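Local coordinates for putative D-tyrosyl-tRNA(Tyr) deacylase 2 (Leishmania major, PDB 1TC5), which may hydrolyse D-tyrosyl-tRNA(Tyr) into D-tyrosine and free tRNA, as a homodimeric and highly divergent member of the DTD family of deacylases, at residues L116-K119 with D120-A123. Numbering follows the deposited sequence.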
ATOM      1  N   LEU A 116     -18.176   4.934   0.551  1.00 18.44           N
ATOM      2  CA  LEU A 116     -17.522   5.655  -0.540  1.00 17.38           C
ATOM      3  C   LEU A 116     -18.437   6.770  -1.055  1.00 18.74           C
ATOM      4  O   LEU A 116     -19.637   6.560  -1.286  1.00 21.22           O
ATOM      5  CB  LEU A 116     -17.131   4.716  -1.693  1.00 16.24           C
ATOM      6  CG  LEU A 116     -15.848   3.891  -1.547  1.00 20.68           C
ATOM      7  CD1 LEU A 116     -15.867   3.088  -0.247  1.00 23.37           C
ATOM      8  CD2 LEU A 116     -15.635   2.959  -2.754  1.00 18.16           C
ATOM      9  N   VAL A 117     -17.885   7.963  -1.222  1.00 19.89           N
ATOM     10  CA  VAL A 117     -18.624   9.068  -1.857  1.00 18.84           C
ATOM     11  C   VAL A 117     -18.994   8.651  -3.264  1.00 16.40           C
ATOM     12  O   VAL A 117     -18.330   7.800  -3.861  1.00 17.83           O
ATOM     13  CB  VAL A 117     -17.791  10.428  -1.952  1.00 18.10           C
ATOM     14  CG1 VAL A 117     -17.512  11.019  -0.595  1.00 20.26           C
ATOM     15  CG2 VAL A 117     -16.507  10.259  -2.753  1.00 20.77           C
ATOM     16  N   ALA A 118     -20.061   9.244  -3.783  1.00 17.08           N
ATOM     17  CA  ALA A 118     -20.491   9.053  -5.164  1.00 13.53           C
ATOM     18  C   ALA A 118     -19.360   9.380  -6.148  1.00 16.05           C
ATOM     19  O   ALA A 118     -18.403  10.094  -5.812  1.00 13.31           O
ATOM     20  CB  ALA A 118     -21.697   9.920  -5.430  1.00 14.35           C
ATOM     21  N   LYS A 119     -19.474   8.827  -7.349  1.00 16.74           N
ATOM     22  CA  LYS A 119     -18.454   8.917  -8.364  1.00 21.39           C
ATOM     23  C   LYS A 119     -18.090  10.360  -8.710  1.00 19.60           C
ATOM     24  O   LYS A 119     -16.928  10.714  -8.738  1.00 22.56           O
ATOM     25  CB  LYS A 119     -18.931   8.178  -9.620  1.00 25.47           C
ATOM     26  CG  LYS A 119     -17.878   7.950 -10.690  1.00 31.72           C
ATOM     27  CD  LYS A 119     -18.474   7.149 -11.862  1.00 38.93           C
ATOM     28  CE  LYS A 119     -17.381   6.517 -12.751  1.00 46.18           C
ATOM     29  NZ  LYS A 119     -17.520   6.886 -14.215  1.00 48.90           N
ATOM     30  N   ASP A 120     -19.085  11.183  -8.979  1.00 17.33           N
ATOM     31  CA  ASP A 120     -18.842  12.549  -9.457  1.00 19.20           C
ATOM     32  C   ASP A 120     -18.324  13.466  -8.349  1.00 17.08           C
ATOM     33  O   ASP A 120     -17.549  14.372  -8.595  1.00 15.35           O
ATOM     34  CB  ASP A 120     -20.119  13.141 -10.073  1.00 22.37           C
ATOM     35  CG  ASP A 120     -20.446  12.538 -11.453  1.00 32.06           C
ATOM     36  OD1 ASP A 120     -19.674  11.672 -11.957  1.00 39.83           O
ATOM     37  OD2 ASP A 120     -21.452  12.881 -12.109  1.00 38.90           O
ATOM     38  N   VAL A 121     -18.746  13.194  -7.126  1.00 15.72           N
ATOM     39  CA  VAL A 121     -18.267  13.888  -5.954  1.00 16.81           C
ATOM     40  C   VAL A 121     -16.798  13.552  -5.726  1.00 17.48           C
ATOM     41  O   VAL A 121     -15.997  14.433  -5.449  1.00 20.04           O
ATOM     42  CB  VAL A 121     -19.098  13.477  -4.688  1.00 17.25           C
ATOM     43  CG1 VAL A 121     -18.534  14.124  -3.431  1.00 19.02           C
ATOM     44  CG2 VAL A 121     -20.560  13.857  -4.871  1.00 20.83           C
ATOM     45  N   GLY A 122     -16.466  12.268  -5.841  1.00 17.41           N
ATOM     46  CA  GLY A 122     -15.106  11.787  -5.684  1.00 19.05           C
ATOM     47  C   GLY A 122     -14.186  12.292  -6.788  1.00 17.23           C
ATOM     48  O   GLY A 122     -13.039  12.615  -6.531  1.00 18.69           O
ATOM     49  N   ALA A 123     -14.688  12.338  -8.016  1.00 15.05           N
ATOM     50  CA  ALA A 123     -13.941  12.883  -9.137  1.00 15.50           C
ATOM     51  C   ALA A 123     -13.566  14.349  -8.881  1.00 15.98           C
ATOM     52  O   ALA A 123     -12.438  14.766  -9.141  1.00 14.93           O
ATOM     53  CB  ALA A 123     -14.776  12.767 -10.448  1.00 15.56           C
TER
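Ala118 and Lys119 begin the first turn of helix 119-136 by offering their carbonyls to the amides of Gly122 and Ala123, while the chain before them is still extended. Gly122 N donates to Ala118 O at 2.9 Å. Ala123 N reaches Lys119 O at 2.9 Å. Ala118 holds the N-cap position. It is still extended (psi 158°), and the chain turns helical at Lys119 (psi -50°).

Val117 lies just before the cap and folds back over the turn. With chi1 at -66°, its CG1 is anti to the carbonyl carbon and CG2 lies between the backbone N and the carbonyl carbon. From there CG2 rests on the backbone of Gly122, 3.6 Å from Gly122 CA. Gly122 has no side chain, and this leaves room for the valine methyl so close to the helix backbone. Val117 CB also meets Val121 CG1 at 4.0 Å. The two branches of Val121 divide the work: CG1 faces Val117, and CG2 lies 4.1 Å from Ala118 CB. Val121 thus touches both Val117 and Ala118, at the exposed surface.

The charged side chains stand apart from this apolar group. The Lys119 chain is extended as far as its last bend and leads away from the turn. Lys119 NZ is 5.7 Å from Asp120 OD1, so the opposite charges make no contact.

Elsewhere in the chain, a backbone hydrogen bond joins Val117 to Phe44, in strand 37-45, and the Val117 side chain touches Met9 and Ser46. Ala123 packs on Phe174. The start of the helix is thus tied to the main sheet through Val117. The chemistry is that of a helix N-terminus, with backbone hydrogen bonds setting the turn and small apolar contacts closing it against the incoming loop.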